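Local coordinates for protein pseudouridine synthase (Pyrococcus abyssi, PDB 2AUS) that probably isomerises uridine to pseudouridine in RNA, as the Cbf5 member of the TruB family of pseudouridine synthases, at residues 35-49 and 233-245. Sequence-based numbering, arbitrary orientation.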
loop_
_atom_site.group_PDB
_atom_site.type_symbol
_atom_site.label_atom_id
_atom_site.label_comp_id
_atom_site.label_asym_id
_atom_site.label_seq_id
_atom_site.Cartn_x
_atom_site.Cartn_y
_atom_site.Cartn_z
ATOM N N PRO A 35 19.538 -29.811 -15.170
ATOM C CA PRO A 35 18.742 -28.630 -14.807
ATOM C C PRO A 35 18.910 -28.088 -13.378
ATOM O O PRO A 35 19.018 -26.875 -13.174
ATOM C CB PRO A 35 17.308 -29.087 -15.085
ATOM C CG PRO A 35 17.484 -30.029 -16.233
ATOM C CD PRO A 35 18.699 -30.830 -15.823
ATOM N N ASP A 36 18.933 -28.985 -12.397
ATOM C CA ASP A 36 19.058 -28.584 -11.000
ATOM C C ASP A 36 20.492 -28.431 -10.501
ATOM O O ASP A 36 20.711 -28.190 -9.315
ATOM C CB ASP A 36 18.331 -29.591 -10.111
ATOM C CG ASP A 36 18.984 -30.959 -10.135
ATOM O OD1 ASP A 36 19.191 -31.507 -11.244
ATOM O OD2 ASP A 36 19.298 -31.485 -9.045
ATOM N N LYS A 37 21.469 -28.564 -11.390
ATOM C CA LYS A 37 22.866 -28.446 -10.994
ATOM C C LYS A 37 23.555 -27.333 -11.751
ATOM O O LYS A 37 24.727 -27.445 -12.101
ATOM C CB LYS A 37 23.606 -29.766 -11.248
ATOM C CG LYS A 37 23.200 -30.893 -10.318
ATOM C CD LYS A 37 23.650 -30.608 -8.890
ATOM C CE LYS A 37 23.158 -31.686 -7.929
ATOM N NZ LYS A 37 23.582 -33.043 -8.383
ATOM N N ARG A 38 22.832 -26.252 -12.002
ATOM C CA ARG A 38 23.407 -25.137 -12.729
ATOM C C ARG A 38 24.028 -24.103 -11.799
ATOM O O ARG A 38 23.489 -23.816 -10.734
ATOM C CB ARG A 38 22.338 -24.489 -13.621
ATOM C CG ARG A 38 21.884 -25.419 -14.752
ATOM C CD ARG A 38 21.183 -24.690 -15.905
ATOM N NE ARG A 38 19.780 -24.466 -15.615
ATOM C CZ ARG A 38 18.761 -24.984 -16.302
ATOM N NH1 ARG A 38 18.966 -25.768 -17.349
ATOM N NH2 ARG A 38 17.522 -24.733 -15.912
ATOM N N PRO A 39 25.195 -23.554 -12.179
ATOM C CA PRO A 39 25.861 -22.539 -11.348
ATOM C C PRO A 39 24.803 -21.483 -11.024
ATOM O O PRO A 39 24.008 -21.124 -11.895
ATOM C CB PRO A 39 26.957 -22.007 -12.268
ATOM C CG PRO A 39 27.307 -23.209 -13.101
ATOM C CD PRO A 39 25.954 -23.813 -13.417
ATOM N N ILE A 40 24.800 -20.983 -9.790
ATOM C CA ILE A 40 23.788 -20.029 -9.348
ATOM C C ILE A 40 23.365 -18.931 -10.324
ATOM O O ILE A 40 22.170 -18.678 -10.484
ATOM C CB ILE A 40 24.168 -19.386 -7.984
ATOM C CG1 ILE A 40 22.970 -18.592 -7.444
ATOM C CG2 ILE A 40 25.385 -18.491 -8.135
ATOM C CD1 ILE A 40 21.700 -19.420 -7.318
ATOM N N GLU A 41 24.319 -18.276 -10.976
ATOM C CA GLU A 41 23.976 -17.231 -11.941
ATOM C C GLU A 41 23.143 -17.808 -13.084
ATOM O O GLU A 41 22.116 -17.246 -13.458
ATOM C CB GLU A 41 25.236 -16.595 -12.528
ATOM C CG GLU A 41 25.997 -15.693 -11.591
ATOM C CD GLU A 41 25.184 -14.494 -11.155
ATOM O OE1 GLU A 41 24.308 -14.052 -11.932
ATOM O OE2 GLU A 41 25.437 -13.983 -10.042
ATOM N N LEU A 42 23.600 -18.921 -13.645
ATOM C CA LEU A 42 22.882 -19.565 -14.740
ATOM C C LEU A 42 21.510 -20.023 -14.282
ATOM O O LEU A 42 20.534 -19.918 -15.018
ATOM C CB LEU A 42 23.660 -20.773 -15.269
ATOM C CG LEU A 42 24.710 -20.501 -16.341
ATOM C CD1 LEU A 42 25.306 -21.832 -16.808
ATOM C CD2 LEU A 42 24.060 -19.770 -17.521
ATOM N N HIS A 43 21.451 -20.537 -13.059
ATOM C CA HIS A 43 20.208 -21.010 -12.466
ATOM C C HIS A 43 19.168 -19.889 -12.483
ATOM O O HIS A 43 17.997 -20.103 -12.804
ATOM C CB HIS A 43 20.474 -21.449 -11.024
ATOM C CG HIS A 43 19.260 -21.944 -10.304
ATOM N ND1 HIS A 43 18.622 -23.118 -10.639
ATOM C CD2 HIS A 43 18.584 -21.436 -9.246
ATOM C CE1 HIS A 43 17.607 -23.317 -9.818
ATOM N NE2 HIS A 43 17.562 -22.312 -8.962
ATOM N N ILE A 44 19.608 -18.686 -12.134
ATOM C CA ILE A 44 18.718 -17.535 -12.110
ATOM C C ILE A 44 18.381 -17.093 -13.534
ATOM O O ILE A 44 17.242 -16.740 -13.825
ATOM C CB ILE A 44 19.363 -16.372 -11.316
ATOM C CG1 ILE A 44 19.434 -16.758 -9.834
ATOM C CG2 ILE A 44 18.571 -15.086 -11.511
ATOM C CD1 ILE A 44 20.011 -15.679 -8.934
ATOM N N GLN A 45 19.372 -17.139 -14.419
ATOM C CA GLN A 45 19.183 -16.759 -15.815
ATOM C C GLN A 45 18.129 -17.629 -16.484
ATOM O O GLN A 45 17.446 -17.188 -17.412
ATOM C CB GLN A 45 20.496 -16.908 -16.589
ATOM C CG GLN A 45 21.483 -15.778 -16.409
ATOM C CD GLN A 45 21.146 -14.576 -17.273
ATOM O OE1 GLN A 45 21.061 -14.685 -18.501
ATOM N NE2 GLN A 45 20.954 -13.423 -16.638
ATOM N N TYR A 46 18.011 -18.869 -16.018
ATOM C CA TYR A 46 17.057 -19.815 -16.574
ATOM C C TYR A 46 16.129 -20.338 -15.494
ATOM O O TYR A 46 15.768 -21.513 -15.494
ATOM C CB TYR A 46 17.808 -20.984 -17.231
ATOM C CG TYR A 46 18.656 -20.544 -18.399
ATOM C CD1 TYR A 46 18.114 -20.438 -19.676
ATOM C CD2 TYR A 46 19.972 -20.130 -18.208
ATOM C CE1 TYR A 46 18.856 -19.926 -20.730
ATOM C CE2 TYR A 46 20.722 -19.613 -19.252
ATOM C CZ TYR A 46 20.155 -19.510 -20.509
ATOM O OH TYR A 46 20.870 -18.943 -21.534
ATOM N N GLY A 47 15.737 -19.462 -14.574
ATOM C CA GLY A 47 14.866 -19.888 -13.495
ATOM C C GLY A 47 13.455 -19.332 -13.545
ATOM O O GLY A 47 13.172 -18.371 -14.263
ATOM N N VAL A 48 12.568 -19.959 -12.776
ATOM C CA VAL A 48 11.170 -19.546 -12.667
ATOM C C VAL A 48 10.845 -19.529 -11.182
ATOM O O VAL A 48 11.209 -20.454 -10.454
ATOM C CB VAL A 48 10.211 -20.538 -13.359
ATOM C CG1 VAL A 48 10.327 -20.418 -14.864
ATOM C CG2 VAL A 48 10.544 -21.965 -12.927
ATOM N N ILE A 49 10.173 -18.478 -10.730
ATOM C CA ILE A 49 9.818 -18.358 -9.322
ATOM C C ILE A 49 8.368 -18.738 -9.093
ATOM O O ILE A 49 7.482 -18.300 -9.829
ATOM C CB ILE A 49 10.001 -16.906 -8.817
ATOM C CG1 ILE A 49 11.447 -16.461 -9.022
ATOM C CG2 ILE A 49 9.620 -16.808 -7.338
ATOM C CD1 ILE A 49 11.711 -15.022 -8.581
ATOM N N GLU A 233 24.283 -19.032 -1.162
ATOM C CA GLU A 233 23.377 -19.174 -2.299
ATOM C C GLU A 233 22.286 -20.219 -2.114
ATOM O O GLU A 233 21.351 -20.283 -2.906
ATOM C CB GLU A 233 24.168 -19.516 -3.563
ATOM C CG GLU A 233 24.957 -20.809 -3.455
ATOM C CD GLU A 233 25.326 -21.381 -4.813
ATOM O OE1 GLU A 233 24.646 -22.331 -5.267
ATOM O OE2 GLU A 233 26.287 -20.872 -5.428
ATOM N N GLU A 234 22.409 -21.027 -1.068
ATOM C CA GLU A 234 21.456 -22.094 -0.791
ATOM C C GLU A 234 19.984 -21.686 -0.832
ATOM O O GLU A 234 19.162 -22.333 -1.487
ATOM C CB GLU A 234 21.744 -22.703 0.576
ATOM C CG GLU A 234 20.910 -23.925 0.889
ATOM C CD GLU A 234 20.970 -24.304 2.359
ATOM O OE1 GLU A 234 22.055 -24.173 2.962
ATOM O OE2 GLU A 234 19.935 -24.743 2.910
ATOM N N TYR A 235 19.648 -20.615 -0.126
ATOM C CA TYR A 235 18.263 -20.177 -0.062
ATOM C C TYR A 235 17.734 -19.566 -1.353
ATOM O O TYR A 235 16.639 -19.907 -1.786
ATOM C CB TYR A 235 18.098 -19.234 1.132
ATOM C CG TYR A 235 18.574 -19.924 2.395
ATOM C CD1 TYR A 235 17.847 -20.981 2.943
ATOM C CD2 TYR A 235 19.817 -19.619 2.957
ATOM C CE1 TYR A 235 18.348 -21.724 4.010
ATOM C CE2 TYR A 235 20.329 -20.357 4.024
ATOM C CZ TYR A 235 19.588 -21.409 4.541
ATOM O OH TYR A 235 20.092 -22.163 5.573
ATOM N N ILE A 236 18.498 -18.676 -1.980
ATOM C CA ILE A 236 18.030 -18.082 -3.226
ATOM C C ILE A 236 17.873 -19.215 -4.242
ATOM O O ILE A 236 16.910 -19.242 -5.004
ATOM C CB ILE A 236 19.012 -17.006 -3.765
ATOM C CG1 ILE A 236 18.338 -16.204 -4.885
ATOM C CG2 ILE A 236 20.283 -17.658 -4.303
ATOM C CD1 ILE A 236 17.048 -15.514 -4.458
ATOM N N ARG A 237 18.803 -20.168 -4.228
ATOM C CA ARG A 237 18.742 -21.299 -5.148
ATOM C C ARG A 237 17.437 -22.066 -4.981
ATOM O O ARG A 237 16.760 -22.382 -5.965
ATOM C CB ARG A 237 19.913 -22.254 -4.926
ATOM C CG ARG A 237 19.839 -23.495 -5.807
ATOM C CD ARG A 237 21.039 -24.407 -5.637
ATOM N NE ARG A 237 22.263 -23.839 -6.199
ATOM C CZ ARG A 237 22.543 -23.796 -7.497
ATOM N NH1 ARG A 237 21.678 -24.287 -8.380
ATOM N NH2 ARG A 237 23.695 -23.283 -7.909
ATOM N N LYS A 238 17.081 -22.367 -3.736
ATOM C CA LYS A 238 15.847 -23.091 -3.462
ATOM C C LYS A 238 14.601 -22.257 -3.746
ATOM O O LYS A 238 13.532 -22.798 -3.995
ATOM C CB LYS A 238 15.821 -23.565 -2.008
ATOM C CG LYS A 238 16.890 -24.592 -1.688
ATOM C CD LYS A 238 16.833 -25.015 -0.232
ATOM C CE LYS A 238 18.024 -25.879 0.125
ATOM N NZ LYS A 238 18.058 -26.144 1.583
ATOM N N ALA A 239 14.748 -20.938 -3.713
ATOM C CA ALA A 239 13.627 -20.035 -3.954
ATOM C C ALA A 239 13.304 -19.894 -5.445
ATOM O O ALA A 239 12.236 -19.395 -5.798
ATOM C CB ALA A 239 13.935 -18.655 -3.357
ATOM N N ILE A 240 14.226 -20.328 -6.304
ATOM C CA ILE A 240 14.048 -20.250 -7.755
ATOM C C ILE A 240 14.133 -21.651 -8.364
ATOM O O ILE A 240 15.054 -22.410 -8.068
ATOM C CB ILE A 240 15.131 -19.349 -8.381
ATOM C CG1 ILE A 240 15.032 -17.940 -7.782
ATOM C CG2 ILE A 240 14.983 -19.314 -9.903
ATOM C CD1 ILE A 240 16.142 -16.997 -8.202
ATOM N N GLN A 241 13.169 -22.005 -9.206
ATOM C CA GLN A 241 13.183 -23.334 -9.803
ATOM C C GLN A 241 13.761 -23.297 -11.204
ATOM O O GLN A 241 13.740 -22.255 -11.866
ATOM C CB GLN A 241 11.763 -23.908 -9.876
ATOM C CG GLN A 241 10.961 -23.772 -8.591
ATOM C CD GLN A 241 11.788 -24.103 -7.374
ATOM O OE1 GLN A 241 12.400 -25.161 -7.302
ATOM N NE2 GLN A 241 11.822 -23.191 -6.413
ATOM N N PRO A 242 14.307 -24.430 -11.672
ATOM C CA PRO A 242 14.860 -24.434 -13.032
ATOM C C PRO A 242 13.668 -24.194 -13.962
ATOM O O PRO A 242 12.548 -24.613 -13.661
ATOM C CB PRO A 242 15.421 -25.847 -13.182
ATOM C CG PRO A 242 15.733 -26.253 -11.760
ATOM C CD PRO A 242 14.525 -25.724 -11.005
ATOM N N MET A 243 13.893 -23.515 -15.080
ATOM C CA MET A 243 12.797 -23.238 -16.008
ATOM C C MET A 243 12.056 -24.502 -16.448
ATOM O O MET A 243 10.879 -24.442 -16.831
ATOM C CB MET A 243 13.327 -22.506 -17.237
ATOM C CG MET A 243 14.240 -23.357 -18.093
ATOM S SD MET A 243 14.836 -22.510 -19.572
ATOM C CE MET A 243 16.309 -23.498 -19.941
ATOM N N GLU A 244 12.744 -25.642 -16.406
ATOM C CA GLU A 244 12.155 -26.927 -16.801
ATOM C C GLU A 244 10.886 -27.258 -16.012
ATOM O O GLU A 244 10.025 -28.010 -16.480
ATOM C CB GLU A 244 13.170 -28.061 -16.615
ATOM C CG GLU A 244 14.340 -28.087 -17.615
ATOM C CD GLU A 244 15.306 -26.908 -17.482
ATOM O OE1 GLU A 244 15.345 -26.252 -16.416
ATOM O OE2 GLU A 244 16.049 -26.653 -18.456
ATOM N N LYS A 245 10.770 -26.700 -14.810
ATOM C CA LYS A 245 9.594 -26.932 -13.979
ATOM C C LYS A 245 8.333 -26.479 -14.716
ATOM O O LYS A 245 7.270 -27.097 -14.583
ATOM C CB LYS A 245 9.732 -26.164 -12.658
ATOM C CG LYS A 245 8.516 -26.232 -11.722
ATOM C CD LYS A 245 8.296 -27.624 -11.131
ATOM C CE LYS A 245 7.158 -27.622 -10.093
ATOM N NZ LYS A 245 7.402 -26.596 -9.016
HETATM O O HOH W 1 19.384 -25.974 -8.199
HETATM O O HOH W 2 26.695 -21.953 -8.085
#
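R237 reaches from helix 234-239 to the turn before helix 40-45 and meets the carbonyl of R38 end-on, NH1 and NH2 both donating to R38 O, at 2.9 Å from NH2. That oxygen lies in the guanidinium plane, as does E233 OE1, which takes NE and NH2 from the side. CD1 of I40 sits over the rim of one guanidinium face. A trans first torsion (chi1 179°) carries the H43 ring toward the C-terminal end of helix 234-239, where NE2 is shared between I240 O (2.7 Å) and R237 O (3.1 Å); NH1 of R237 stands over one ring face, the two planes 41° apart. A leucine in place of R237 would probably leave R38 O without both side-chain donors and E233 without its charged mate. R38 forms an end-on salt bridge with E244, NH1 to OE2 and NH2 to OE1 (2.7 Å), while L296 N also binds E244 OE2. M243 runs beside Y46, CE 3.6 Å from Y46 CD1 and SD at the ring edge, a Met-aromatic contact. Past the helix, V48 and Q241 exchange two backbone hydrogen bonds as an antiparallel hydrogen-bonded pair, adding strand 241-242 to strand 47-53 in a mixed sheet of the pseudouridine synthase fold.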